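Side-chain contacts in polycomb protein Pcl (Drosophila melanogaster, PDB 5OQD), which acts as a Polycomb-group subunit of the Esc/E(z) histone H3 methyltransferase complex in early embryos, helping to establish repression of homeotic genes: residues B[119-122]-B[123-127]; B[142-145]-B[146-150]. One frame throughout, in Å; residues are numbered along the deposited sequence.

Interaction 1. Residues B[119-122]-B[123-127]; sequences WPFI and LEQRH
Trp119 and Leu123, one helical turn apart on helix 114-125, meet through a CH-pi contact: the CD1 methyl of Leu123 lies over one face of the indole, 3.4 Å from the centroid of the five-membered ring and 22° off its normal. The methyl sits toward the rim, on the pyrrole side. Because CG of Trp119 is anti to its backbone nitrogen (chi1 -179°), the indole is carried alongside its own carbonyl carbon, where the leucine branch of the next turn can reach it. The backbone beneath illustrates how a helix satisfies its polar groups in sequence. Leu123 N donates to Trp119 O at 3.2 Å, Glu124 N to Pro120 O at 2.8 Å and Gln125 N to Phe121 O at 3.0 Å. Pro120 takes part as an acceptor alone, having no N-H to give, and the helix is kinked where its nitrogen makes no bond to the preceding turn. The regular pattern does not extend to Ile122: Arg126 N comes within 2.8 Å of Ile122 O, but at a poor angle for a bond. NH1 of Arg126 donates to Leu138 O and weakly to Trp135 O, and NH2 is also hydrogen-bonded outside this stretch. On another side, CG of Gln125 rests over a face of the Phe121 ring, 4.2 Å from CE2. An alanine in place of Trp119 would remove the indole and would probably leave the Leu123 methyl without its aromatic partner, opening a gap against Leu143 and Met144. Phe121 and Ile122 pack on helix 92-104, and Trp119 and Ile122 on helix 140-153. This i to i+4 pairing thus belongs to a helix packed against two others, as in the helical core of a winged-helix domain.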
ATOM      1  N   TRP B 119     -17.072  -0.219   2.916  1.00 61.54           N
ATOM      2  CA  TRP B 119     -17.672   0.485   1.784  1.00 66.21           C
ATOM      3  C   TRP B 119     -17.542   2.015   1.850  1.00 73.38           C
ATOM      4  O   TRP B 119     -17.154   2.632   0.858  1.00 74.64           O
ATOM      5  CB  TRP B 119     -19.148   0.086   1.655  1.00 78.79           C
ATOM      6  CG  TRP B 119     -19.883   0.726   0.521  1.00 77.42           C
ATOM      7  CD1 TRP B 119     -20.911   1.618   0.612  1.00 78.61           C
ATOM      8  CD2 TRP B 119     -19.657   0.512  -0.876  1.00 79.62           C
ATOM      9  NE1 TRP B 119     -21.340   1.974  -0.643  1.00 82.66           N
ATOM     10  CE2 TRP B 119     -20.586   1.311  -1.575  1.00 84.69           C
ATOM     11  CE3 TRP B 119     -18.761  -0.274  -1.606  1.00 70.40           C
ATOM     12  CZ2 TRP B 119     -20.641   1.347  -2.967  1.00 80.63           C
ATOM     13  CZ3 TRP B 119     -18.819  -0.238  -2.987  1.00 71.23           C
ATOM     14  CH2 TRP B 119     -19.752   0.567  -3.653  1.00 77.95           C
ATOM     15  N   PRO B 120     -17.872   2.617   2.980  1.00 77.73           N
ATOM     16  CA  PRO B 120     -17.783   4.072   3.083  1.00 80.05           C
ATOM     17  C   PRO B 120     -16.355   4.551   2.930  1.00 71.60           C
ATOM     18  O   PRO B 120     -16.099   5.518   2.218  1.00 71.99           O
ATOM     19  CB  PRO B 120     -18.268   4.344   4.503  1.00 70.25           C
ATOM     20  CG  PRO B 120     -19.159   3.198   4.819  1.00 71.37           C
ATOM     21  CD  PRO B 120     -18.541   2.018   4.143  1.00 74.28           C
ATOM     22  N   PHE B 121     -15.430   3.856   3.576  1.00 71.64           N
ATOM     23  CA  PHE B 121     -14.048   4.290   3.633  1.00 75.89           C
ATOM     24  C   PHE B 121     -13.392   4.331   2.263  1.00 71.65           C
ATOM     25  O   PHE B 121     -12.706   5.284   1.927  1.00 73.67           O
ATOM     26  CB  PHE B 121     -13.272   3.369   4.566  1.00 67.40           C
ATOM     27  CG  PHE B 121     -11.792   3.588   4.542  1.00 76.00           C
ATOM     28  CD1 PHE B 121     -11.148   4.150   5.624  1.00 75.18           C
ATOM     29  CD2 PHE B 121     -11.044   3.217   3.446  1.00 77.56           C
ATOM     30  CE1 PHE B 121      -9.787   4.346   5.610  1.00 69.38           C
ATOM     31  CE2 PHE B 121      -9.683   3.412   3.423  1.00 69.40           C
ATOM     32  CZ  PHE B 121      -9.053   3.977   4.508  1.00 70.58           C
ATOM     33  N   ILE B 122     -13.628   3.305   1.461  1.00 69.97           N
ATOM     34  CA  ILE B 122     -13.099   3.259   0.110  1.00 67.93           C
ATOM     35  C   ILE B 122     -13.698   4.388  -0.707  1.00 71.04           C
ATOM     36  O   ILE B 122     -13.025   5.016  -1.516  1.00 72.67           O
ATOM     37  CB  ILE B 122     -13.407   1.919  -0.571  1.00 63.56           C
ATOM     38  CG1 ILE B 122     -12.681   0.785   0.144  1.00 54.38           C
ATOM     39  CG2 ILE B 122     -12.998   1.956  -2.030  1.00 59.96           C
ATOM     40  CD1 ILE B 122     -12.838  -0.551  -0.534  1.00 58.66           C
ATOM     41  N   LEU B 123     -14.981   4.631  -0.492  1.00 80.53           N
ATOM     42  CA  LEU B 123     -15.670   5.692  -1.193  1.00 79.89           C
ATOM     43  C   LEU B 123     -15.048   7.031  -0.829  1.00 83.47           C
ATOM     44  O   LEU B 123     -14.884   7.899  -1.680  1.00 80.14           O
ATOM     45  CB  LEU B 123     -17.159   5.669  -0.867  1.00 75.03           C
ATOM     46  CG  LEU B 123     -17.918   4.499  -1.492  1.00 86.26           C
ATOM     47  CD1 LEU B 123     -19.303   4.359  -0.892  1.00 85.14           C
ATOM     48  CD2 LEU B 123     -18.004   4.652  -2.998  1.00 81.63           C
ATOM     49  N   GLU B 124     -14.694   7.194   0.439  1.00 79.68           N
ATOM     50  CA  GLU B 124     -14.054   8.422   0.873  1.00 83.10           C
ATOM     51  C   GLU B 124     -12.718   8.618   0.184  1.00 84.11           C
ATOM     52  O   GLU B 124     -12.393   9.715  -0.253  1.00 83.03           O
ATOM     53  CB  GLU B 124     -13.833   8.400   2.381  1.00 85.44           C
ATOM     54  CG  GLU B 124     -15.106   8.486   3.201  1.00 98.95           C
ATOM     55  CD  GLU B 124     -14.857   8.290   4.682  1.00103.12           C
ATOM     56  OE1 GLU B 124     -13.687   8.380   5.103  1.00 99.77           O
ATOM     57  OE2 GLU B 124     -15.830   8.047   5.424  1.00105.46           O
ATOM     58  N   GLN B 125     -11.946   7.546   0.075  1.00 81.85           N
ATOM     59  CA  GLN B 125     -10.585   7.646  -0.428  1.00 84.83           C
ATOM     60  C   GLN B 125     -10.404   7.313  -1.898  1.00 85.03           C
ATOM     61  O   GLN B 125      -9.289   7.295  -2.392  1.00 85.62           O
ATOM     62  CB  GLN B 125      -9.643   6.791   0.412  1.00 86.75           C
ATOM     63  CG  GLN B 125      -9.495   7.287   1.837  1.00 94.95           C
ATOM     64  CD  GLN B 125      -8.948   8.693   1.900  1.00101.04           C
ATOM     65  OE1 GLN B 125      -8.055   9.056   1.139  1.00 97.45           O
ATOM     66  NE2 GLN B 125      -9.477   9.494   2.813  1.00107.65           N
ATOM     67  N   ARG B 126     -11.495   7.063  -2.598  1.00 88.12           N
ATOM     68  CA  ARG B 126     -11.392   6.593  -3.962  1.00 86.12           C
ATOM     69  C   ARG B 126     -10.670   7.629  -4.803  1.00 90.29           C
ATOM     70  O   ARG B 126      -9.851   7.294  -5.649  1.00 92.68           O
ATOM     71  CB  ARG B 126     -12.784   6.321  -4.521  1.00 90.66           C
ATOM     72  CG  ARG B 126     -12.842   6.224  -6.030  1.00 90.83           C
ATOM     73  CD  ARG B 126     -13.516   4.937  -6.457  1.00 93.57           C
ATOM     74  NE  ARG B 126     -14.947   4.961  -6.198  1.00 88.67           N
ATOM     75  CZ  ARG B 126     -15.868   4.795  -7.136  1.00 86.54           C
ATOM     76  NH1 ARG B 126     -15.502   4.595  -8.392  1.00 82.25           N
ATOM     77  NH2 ARG B 126     -17.150   4.829  -6.819  1.00 93.03           N
ATOM     78  N   HIS B 127     -10.972   8.894  -4.552  1.00 96.21           N
ATOM     79  CA  HIS B 127     -10.393   9.997  -5.294  1.00 94.99           C
ATOM     80  C   HIS B 127      -8.891  10.018  -5.097  1.00 87.76           C
ATOM     81  O   HIS B 127      -8.138  10.348  -6.004  1.00 91.12           O
ATOM     82  CB  HIS B 127     -11.004  11.320  -4.838  1.00 89.93           C
TER

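Interaction 2. Residues B[142-145]-B[146-150]; sequences ALME and RLKQT
Apolar packing joins Leu143 to Leu147 one turn further along helix 140-153, where CD1 of Leu143 approaches CG of Leu147 at 4.0 Å and the two side chains pass at a slant. With CG anti to the backbone nitrogen (chi1 176°), Leu143 lies beside its own carbonyl carbon; its CA-CB bond heads away from the next turn, yet the CD1 branch bends back to it. A second methyl contact pairs Met144 with Lys148: the thioether chain bends at chi2 and chi3, bringing CE to 3.6 Å from the CE methylene of the extended lysine. In the winged-helix domain, these residues sit on a helix whose two leucines are buried: Leu143 and Leu147 both touch Trp92 of helix 92-104, while Leu143 also packs on Trp119 and Leu147 on Ile122 of helix 114-125. Charge pairing is looser. Glu145 and Lys148 extend alongside each other in a common direction, but OE2 of Glu145 and NZ of Lys148 stay 4.3 Å apart, too far for a salt bridge, so any attraction is probably modest. Hydrogen bonds are more regular: Arg146, Leu147, Lys148 and Gln149 each donate a backbone N-H to the carbonyl four residues earlier, the shortest being 2.9 Å from Leu147 N to Leu143 O and from Lys148 N to Met144 O. Arg146 O is gripped twice, by Thr150 N at 3.1 Å and by Thr150 OG1 at 2.6 Å, the two donors arriving from opposite faces of the carbonyl plane. The amide of Gln149 turns onward along the helix, NE2 donating to Asp153 OD1.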
ATOM      1  N   ALA B 142     -21.559  -2.247  -9.480  1.00 58.50           N
ATOM      2  CA  ALA B 142     -20.499  -3.016 -10.122  1.00 59.73           C
ATOM      3  C   ALA B 142     -19.262  -3.050  -9.235  1.00 65.65           C
ATOM      4  O   ALA B 142     -18.490  -4.009  -9.257  1.00 66.94           O
ATOM      5  CB  ALA B 142     -20.164  -2.428 -11.484  1.00 58.22           C
ATOM      6  N   LEU B 143     -19.088  -1.990  -8.455  1.00 65.76           N
ATOM      7  CA  LEU B 143     -17.972  -1.882  -7.525  1.00 57.44           C
ATOM      8  C   LEU B 143     -18.142  -2.838  -6.352  1.00 59.61           C
ATOM      9  O   LEU B 143     -17.177  -3.447  -5.893  1.00 60.49           O
ATOM     10  CB  LEU B 143     -17.837  -0.445  -7.016  1.00 61.07           C
ATOM     11  CG  LEU B 143     -16.768  -0.190  -5.951  1.00 67.51           C
ATOM     12  CD1 LEU B 143     -15.404  -0.693  -6.403  1.00 62.13           C
ATOM     13  CD2 LEU B 143     -16.710   1.289  -5.610  1.00 65.95           C
ATOM     14  N   MET B 144     -19.376  -2.960  -5.869  1.00 55.96           N
ATOM     15  CA  MET B 144     -19.685  -3.850  -4.754  1.00 60.80           C
ATOM     16  C   MET B 144     -19.372  -5.304  -5.089  1.00 55.63           C
ATOM     17  O   MET B 144     -18.719  -6.002  -4.311  1.00 55.23           O
ATOM     18  CB  MET B 144     -21.156  -3.714  -4.353  1.00 58.19           C
ATOM     19  CG  MET B 144     -21.414  -2.688  -3.268  1.00 62.82           C
ATOM     20  SD  MET B 144     -20.628  -3.146  -1.714  1.00 78.67           S
ATOM     21  CE  MET B 144     -21.277  -4.801  -1.491  1.00 67.02           C
ATOM     22  N   GLU B 145     -19.844  -5.754  -6.247  1.00 50.35           N
ATOM     23  CA  GLU B 145     -19.629  -7.129  -6.682  1.00 54.34           C
ATOM     24  C   GLU B 145     -18.151  -7.405  -6.931  1.00 49.68           C
ATOM     25  O   GLU B 145     -17.658  -8.493  -6.643  1.00 51.52           O
ATOM     26  CB  GLU B 145     -20.436  -7.424  -7.949  1.00 50.24           C
ATOM     27  CG  GLU B 145     -21.938  -7.245  -7.786  1.00 59.64           C
ATOM     28  CD  GLU B 145     -22.534  -8.180  -6.749  1.00 66.61           C
ATOM     29  OE1 GLU B 145     -21.975  -9.277  -6.534  1.00 62.51           O
ATOM     30  OE2 GLU B 145     -23.563  -7.814  -6.144  1.00 72.98           O
ATOM     31  N   ARG B 146     -17.453  -6.412  -7.472  1.00 43.51           N
ATOM     32  CA  ARG B 146     -16.022  -6.529  -7.716  1.00 48.52           C
ATOM     33  C   ARG B 146     -15.259  -6.666  -6.400  1.00 48.68           C
ATOM     34  O   ARG B 146     -14.300  -7.433  -6.309  1.00 41.17           O
ATOM     35  CB  ARG B 146     -15.510  -5.324  -8.511  1.00 47.17           C
ATOM     36  CG  ARG B 146     -14.000  -5.286  -8.690  1.00 53.42           C
ATOM     37  CD  ARG B 146     -13.476  -6.563  -9.333  1.00 51.21           C
ATOM     38  NE  ARG B 146     -13.838  -6.665 -10.743  1.00 59.54           N
ATOM     39  CZ  ARG B 146     -13.637  -7.747 -11.486  1.00 51.38           C
ATOM     40  NH1 ARG B 146     -13.084  -8.827 -10.951  1.00 48.73           N
ATOM     41  NH2 ARG B 146     -13.993  -7.753 -12.763  1.00 57.93           N
ATOM     42  N   LEU B 147     -15.696  -5.931  -5.382  1.00 43.78           N
ATOM     43  CA  LEU B 147     -15.058  -5.990  -4.070  1.00 52.21           C
ATOM     44  C   LEU B 147     -15.369  -7.301  -3.355  1.00 51.87           C
ATOM     45  O   LEU B 147     -14.511  -7.863  -2.674  1.00 48.14           O
ATOM     46  CB  LEU B 147     -15.496  -4.810  -3.202  1.00 48.52           C
ATOM     47  CG  LEU B 147     -14.944  -3.437  -3.586  1.00 59.79           C
ATOM     48  CD1 LEU B 147     -15.406  -2.373  -2.601  1.00 62.69           C
ATOM     49  CD2 LEU B 147     -13.425  -3.472  -3.671  1.00 48.52           C
ATOM     50  N   LYS B 148     -16.603  -7.777  -3.506  1.00 49.11           N
ATOM     51  CA  LYS B 148     -17.012  -9.050  -2.920  1.00 48.92           C
ATOM     52  C   LYS B 148     -16.174 -10.197  -3.470  1.00 48.32           C
ATOM     53  O   LYS B 148     -15.725 -11.065  -2.723  1.00 48.00           O
ATOM     54  CB  LYS B 148     -18.496  -9.322  -3.184  1.00 48.37           C
ATOM     55  CG  LYS B 148     -19.452  -8.592  -2.254  1.00 54.08           C
ATOM     56  CD  LYS B 148     -20.894  -8.951  -2.579  1.00 60.80           C
ATOM     57  CE  LYS B 148     -21.859  -8.358  -1.567  1.00 66.26           C
ATOM     58  NZ  LYS B 148     -23.279  -8.599  -1.954  1.00 79.64           N
ATOM     59  N   GLN B 149     -15.967 -10.189  -4.782  1.00 41.33           N
ATOM     60  CA  GLN B 149     -15.222 -11.251  -5.445  1.00 43.61           C
ATOM     61  C   GLN B 149     -13.738 -11.199  -5.100  1.00 43.08           C
ATOM     62  O   GLN B 149     -13.102 -12.238  -4.916  1.00 37.20           O
ATOM     63  CB  GLN B 149     -15.410 -11.171  -6.959  1.00 37.87           C
ATOM     64  CG  GLN B 149     -14.800 -12.336  -7.712  1.00 49.16           C
ATOM     65  CD  GLN B 149     -15.288 -13.674  -7.193  1.00 49.02           C
ATOM     66  OE1 GLN B 149     -16.461 -13.834  -6.855  1.00 48.47           O
ATOM     67  NE2 GLN B 149     -14.385 -14.643  -7.118  1.00 48.34           N
ATOM     68  N   THR B 150     -13.194  -9.988  -5.013  1.00 47.12           N
ATOM     69  CA  THR B 150     -11.788  -9.794  -4.668  1.00 36.09           C
ATOM     70  C   THR B 150     -11.475 -10.390  -3.299  1.00 41.48           C
ATOM     71  O   THR B 150     -10.457 -11.059  -3.117  1.00 42.83           O
ATOM     72  CB  THR B 150     -11.405  -8.297  -4.671  1.00 35.31           C
ATOM     73  OG1 THR B 150     -11.718  -7.728  -5.948  1.00 37.08           O
ATOM     74  CG2 THR B 150      -9.924  -8.120  -4.389  1.00 33.94           C
TER

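How the interactions relate
Interactions 1 and 2 follow one another along the chain, their centres about 14 Å apart, and meet where helix 114-125 packs on helix 140-153. The indole of Trp119 joins them most closely: its CE3 lies 3.4 Å from Met144 SD, and its CZ3 is 3.6 Å from Leu143 CG. A turn further along both helices, Ile122 CD1 touches Leu147 CD1 at 3.8 Å; separately, Arg126 NH2 lies 3.8 Å from Leu143 CD2. Residues of both local pairings thus lie on the interface between the two helices. Both lie in the winged-helix part of the fragment, whereas the two zinc ions belong to the PHD finger, one bound by Cys30, Cys32, His53 and Cys56, the other by Cys45, Cys48, Cys75 and Cys78.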